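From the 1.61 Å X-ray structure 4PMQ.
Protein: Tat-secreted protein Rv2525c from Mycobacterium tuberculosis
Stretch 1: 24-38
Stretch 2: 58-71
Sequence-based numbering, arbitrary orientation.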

# COMPACT_ATOMS: atom_id res chain seq x y z
N GLY A 24 10.21 13.99 -10.18
CA GLY A 24 11.12 13.98 -9.04
C GLY A 24 10.96 12.82 -8.09
O GLY A 24 11.66 12.77 -7.08
N ALA A 25 10.10 11.85 -8.42
CA ALA A 25 9.93 10.68 -7.58
C ALA A 25 10.94 9.60 -7.94
O ALA A 25 11.38 9.53 -9.09
CB ALA A 25 8.52 10.13 -7.71
N VAL A 26 11.29 8.74 -6.98
CA VAL A 26 12.23 7.65 -7.26
C VAL A 26 11.47 6.33 -7.55
O VAL A 26 12.10 5.29 -7.78
CB VAL A 26 13.33 7.43 -6.17
CG1 VAL A 26 14.26 8.64 -6.06
CG2 VAL A 26 12.73 7.06 -4.82
N GLY A 27 10.15 6.38 -7.53
CA GLY A 27 9.33 5.20 -7.80
C GLY A 27 7.88 5.39 -7.46
O GLY A 27 7.42 6.51 -7.21
N ALA A 28 7.14 4.26 -7.41
CA ALA A 28 5.71 4.36 -7.14
C ALA A 28 5.25 3.19 -6.28
O ALA A 28 5.84 2.11 -6.36
CB ALA A 28 4.94 4.36 -8.45
N ILE A 29 4.19 3.41 -5.49
CA ILE A 29 3.51 2.37 -4.69
C ILE A 29 2.27 2.09 -5.48
O ILE A 29 1.46 3.01 -5.67
CB ILE A 29 3.19 2.80 -3.22
CG1 ILE A 29 4.45 3.30 -2.47
CG2 ILE A 29 2.54 1.61 -2.48
CD1 ILE A 29 4.18 4.10 -1.26
N ARG A 30 2.12 0.86 -5.97
CA ARG A 30 1.09 0.52 -6.92
C ARG A 30 0.17 -0.61 -6.46
O ARG A 30 0.59 -1.53 -5.74
CB ARG A 30 1.78 0.14 -8.26
CG ARG A 30 2.59 1.33 -8.87
CD ARG A 30 1.67 2.47 -9.31
NE ARG A 30 0.92 2.00 -10.47
CZ ARG A 30 -0.38 1.73 -10.48
NH1 ARG A 30 -1.13 1.94 -9.39
NH2 ARG A 30 -0.95 1.23 -11.58
N TYR A 31 -1.10 -0.55 -6.90
CA TYR A 31 -2.13 -1.46 -6.47
C TYR A 31 -2.06 -2.83 -7.10
O TYR A 31 -2.12 -2.96 -8.33
CB TYR A 31 -3.50 -0.88 -6.80
CG TYR A 31 -3.81 0.35 -5.99
CD1 TYR A 31 -4.21 0.25 -4.66
CD2 TYR A 31 -3.69 1.62 -6.54
CE1 TYR A 31 -4.52 1.37 -3.91
CE2 TYR A 31 -3.99 2.76 -5.79
CZ TYR A 31 -4.41 2.63 -4.48
OH TYR A 31 -4.73 3.73 -3.71
N VAL A 32 -2.08 -3.84 -6.24
CA VAL A 32 -2.20 -5.23 -6.68
C VAL A 32 -3.64 -5.68 -6.30
O VAL A 32 -3.85 -6.71 -5.68
CB VAL A 32 -1.08 -6.15 -6.13
CG1 VAL A 32 0.26 -5.78 -6.77
CG2 VAL A 32 -0.98 -6.10 -4.59
N SER A 33 -4.62 -4.86 -6.71
CA SER A 33 -6.05 -5.06 -6.41
C SER A 33 -6.93 -4.86 -7.62
O SER A 33 -6.59 -4.13 -8.55
CB SER A 33 -6.50 -4.05 -5.37
OG SER A 33 -5.71 -4.12 -4.21
N ASP A 34 -8.11 -5.48 -7.58
CA ASP A 34 -9.13 -5.31 -8.61
C ASP A 34 -9.85 -3.99 -8.40
O ASP A 34 -9.73 -3.37 -7.34
CB ASP A 34 -10.15 -6.46 -8.52
CG ASP A 34 -9.54 -7.82 -8.88
OD1 ASP A 34 -9.00 -7.96 -10.00
OD2 ASP A 34 -9.61 -8.73 -8.04
N ARG A 35 -10.68 -3.62 -9.38
CA ARG A 35 -11.53 -2.44 -9.28
C ARG A 35 -12.89 -2.87 -8.71
O ARG A 35 -13.58 -3.70 -9.32
CB ARG A 35 -11.70 -1.81 -10.68
CG ARG A 35 -10.37 -1.41 -11.33
CD ARG A 35 -10.50 -0.88 -12.76
NE ARG A 35 -11.09 -1.84 -13.69
CZ ARG A 35 -10.40 -2.78 -14.34
NH1 ARG A 35 -9.09 -2.92 -14.13
NH2 ARG A 35 -11.01 -3.59 -15.19
N ARG A 36 -13.29 -2.30 -7.57
CA ARG A 36 -14.58 -2.66 -6.97
C ARG A 36 -15.74 -2.13 -7.85
O ARG A 36 -15.50 -1.27 -8.72
CB ARG A 36 -14.67 -2.08 -5.53
CG ARG A 36 -14.55 -0.55 -5.45
CD ARG A 36 -14.87 -0.03 -4.07
NE ARG A 36 -14.64 1.41 -3.96
CZ ARG A 36 -13.48 1.97 -3.62
NH1 ARG A 36 -12.42 1.20 -3.35
NH2 ARG A 36 -13.37 3.28 -3.55
N PRO A 37 -16.99 -2.57 -7.62
CA PRO A 37 -18.12 -1.96 -8.33
C PRO A 37 -18.17 -0.46 -8.03
O PRO A 37 -17.93 -0.06 -6.89
CB PRO A 37 -19.34 -2.67 -7.72
CG PRO A 37 -18.82 -4.02 -7.28
CD PRO A 37 -17.47 -3.61 -6.67
N GLY A 38 -18.35 0.36 -9.05
CA GLY A 38 -18.30 1.81 -8.89
C GLY A 38 -16.89 2.34 -9.07
O GLY A 38 -16.67 3.56 -9.04
N ASN A 58 13.17 2.36 -16.28
CA ASN A 58 13.57 3.74 -16.08
C ASN A 58 14.28 3.93 -14.73
O ASN A 58 14.43 5.07 -14.28
CB ASN A 58 12.35 4.66 -16.19
CG ASN A 58 11.95 4.90 -17.62
OD1 ASN A 58 12.33 5.90 -18.22
ND2 ASN A 58 11.24 3.94 -18.22
N GLY A 59 14.70 2.81 -14.12
CA GLY A 59 15.43 2.79 -12.85
C GLY A 59 14.57 3.19 -11.67
O GLY A 59 15.10 3.64 -10.65
N LEU A 60 13.24 3.05 -11.80
CA LEU A 60 12.34 3.45 -10.72
C LEU A 60 12.03 2.27 -9.78
O LEU A 60 12.03 1.11 -10.22
CB LEU A 60 11.03 4.05 -11.25
CG LEU A 60 11.16 5.36 -12.01
CD1 LEU A 60 9.82 5.75 -12.63
CD2 LEU A 60 11.62 6.51 -11.08
N LYS A 61 11.77 2.59 -8.49
CA LYS A 61 11.42 1.60 -7.48
C LYS A 61 9.95 1.25 -7.57
O LYS A 61 9.13 2.12 -7.90
CB LYS A 61 11.71 2.12 -6.04
CG LYS A 61 13.18 2.41 -5.78
CD LYS A 61 14.00 1.13 -5.84
CE LYS A 61 15.47 1.36 -5.63
NZ LYS A 61 16.20 0.07 -5.71
N ILE A 62 9.60 0.01 -7.25
CA ILE A 62 8.19 -0.38 -7.23
C ILE A 62 7.89 -0.95 -5.87
O ILE A 62 8.70 -1.73 -5.34
CB ILE A 62 7.82 -1.41 -8.34
CG1 ILE A 62 8.30 -0.93 -9.73
CG2 ILE A 62 6.29 -1.73 -8.35
CD1 ILE A 62 8.29 -1.99 -10.86
N VAL A 63 6.71 -0.64 -5.34
CA VAL A 63 6.22 -1.17 -4.07
C VAL A 63 4.77 -1.58 -4.29
O VAL A 63 4.04 -0.84 -4.94
CB VAL A 63 6.35 -0.14 -2.91
CG1 VAL A 63 5.75 -0.70 -1.63
CG2 VAL A 63 7.81 0.24 -2.68
N SER A 64 4.34 -2.69 -3.68
CA SER A 64 2.96 -3.14 -3.87
C SER A 64 2.05 -2.80 -2.68
O SER A 64 2.46 -2.97 -1.53
CB SER A 64 2.91 -4.65 -4.07
OG SER A 64 3.53 -5.06 -5.27
N CYS A 65 0.81 -2.39 -2.97
CA CYS A 65 -0.17 -2.17 -1.92
C CYS A 65 -1.50 -2.74 -2.36
O CYS A 65 -1.73 -2.94 -3.55
CB CYS A 65 -0.28 -0.70 -1.54
SG CYS A 65 -0.96 0.33 -2.86
N TYR A 66 -2.34 -3.02 -1.40
CA TYR A 66 -3.63 -3.63 -1.71
C TYR A 66 -4.75 -2.84 -1.10
O TYR A 66 -4.75 -2.66 0.11
CB TYR A 66 -3.67 -5.07 -1.15
CG TYR A 66 -4.92 -5.82 -1.55
CD1 TYR A 66 -6.12 -5.64 -0.86
CD2 TYR A 66 -4.91 -6.69 -2.64
CE1 TYR A 66 -7.29 -6.29 -1.25
CE2 TYR A 66 -6.08 -7.34 -3.06
CZ TYR A 66 -7.27 -7.13 -2.36
OH TYR A 66 -8.41 -7.78 -2.73
N GLN A 67 -5.73 -2.48 -1.90
CA GLN A 67 -6.98 -1.88 -1.40
C GLN A 67 -8.05 -2.17 -2.40
O GLN A 67 -7.97 -1.70 -3.54
CB GLN A 67 -6.89 -0.38 -1.13
CG GLN A 67 -8.18 0.11 -0.44
CD GLN A 67 -8.20 1.54 0.01
OE1 GLN A 67 -7.18 2.21 0.12
NE2 GLN A 67 -9.39 2.00 0.36
N TYR A 68 -9.05 -2.94 -1.99
CA TYR A 68 -10.15 -3.26 -2.88
C TYR A 68 -11.36 -2.40 -2.53
O TYR A 68 -11.80 -1.60 -3.35
CB TYR A 68 -10.48 -4.76 -2.86
CG TYR A 68 -11.72 -5.10 -3.68
CD1 TYR A 68 -11.65 -5.19 -5.07
CD2 TYR A 68 -12.94 -5.34 -3.07
CE1 TYR A 68 -12.78 -5.50 -5.84
CE2 TYR A 68 -14.08 -5.64 -3.82
CZ TYR A 68 -13.99 -5.75 -5.20
OH TYR A 68 -15.14 -6.06 -5.92
N GLY A 69 -11.92 -2.60 -1.32
CA GLY A 69 -13.07 -1.84 -0.84
C GLY A 69 -12.71 -0.56 -0.12
O GLY A 69 -11.53 -0.20 -0.02
N LYS A 70 -13.72 0.14 0.38
CA LYS A 70 -13.55 1.42 1.08
C LYS A 70 -14.78 1.73 1.92
O LYS A 70 -15.88 1.37 1.50
CB LYS A 70 -13.35 2.54 0.04
CG LYS A 70 -12.80 3.85 0.63
CD LYS A 70 -12.93 5.00 -0.39
CE LYS A 70 -12.11 6.21 -0.02
NZ LYS A 70 -10.66 5.98 -0.26
N GLY A 71 -14.58 2.36 3.07
CA GLY A 71 -15.68 2.78 3.93
C GLY A 71 -16.52 1.61 4.38
O GLY A 71 -16.00 0.70 5.03
O HOH W 1 14.82 5.07 -8.26
O HOH W 2 -11.01 -1.22 -5.93
O HOH W 3 -8.75 -7.34 -5.48

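Two neighbouring parallel strands, one running through Ala-28 to Tyr-31 and the other spanning Lys-61 to Tyr-66, form the backbone of this contact, and a ladder of main-chain hydrogen bonds holds them in register. Lys-61 N donates to Val-26 O (2.8 Å), and Ala-28 N returns a bond to Lys-61 O (3.0 Å). The alternation continues with Val-63 N to Ala-28 O (3.1 Å), Arg-30 N to Val-63 O (2.8 Å), Cys-65 N to Arg-30 O (2.9 Å) and Val-32 N to Cys-65 O (2.9 Å). Val-26, Ala-28, Arg-30 and Val-32 thus bond with residues 61, 63 and 65, the pattern expected of parallel pairing. A water extends the ladder at its start, donating to both Val-26 O and Gly-59 O (2.8 Å each).

Beyond the strands, side chains take over the polar links. Ser-33 points toward the second stretch, and its OG accepts a hydrogen bond from Gln-67 N (2.8 Å). The extended side chain of Arg-36 reaches alongside stretch 2, where NH1 donates to Tyr-68 O (2.9 Å), which lies near the guanidinium plane; Lys-70 CB covers one face of that group. A second water also joins the loops, donating to Asp-34 O (2.9 Å) and Tyr-68 O (2.7 Å) while accepting from Arg-36 N (3.0 Å). A third links Tyr-66 OH (2.8 Å) to Asp-34, whose N donates to it (2.9 Å) and whose OD2 accepts from it (3.0 Å).

Aromatic rings provide broad surfaces for packing around these bonds. Ser-33 CB lies over a face of Tyr-66, 4.2 Å from the ring centroid, and Arg-36 CB covers a face of Tyr-68 at 4.0 Å from its centroid, so the arginine contributes its aliphatic portion as well as its charged end. Pro-37 CD packs nearby, 4.3 Å from Tyr-68 CZ.

Within the sheet, Ile-29, Tyr-31, Val-63 and Cys-65 share a face. Cys-65 SG contacts Ile-29 CG2 (3.7 Å) and sits over the Tyr-31 ring, 4.1 Å from its centroid; its compact thiol serves both neighbours. Ile-29 CG1 also meets Val-63 CB (4.0 Å). Gly-27 permits close pairing with Lys-61: an ideal CB would lie 2.2 Å from Lys-61 O, a clash. Ala-28, Arg-30, Ile-62 and Ser-64 occupy the other face, where the Arg-30 guanidinium finds its partners elsewhere in the structure. Together the stretches bury 1085 Å², summed over both sides. Val-32 O, 3.2 Å from Tyr-66 CD2, is buried without a polar partner.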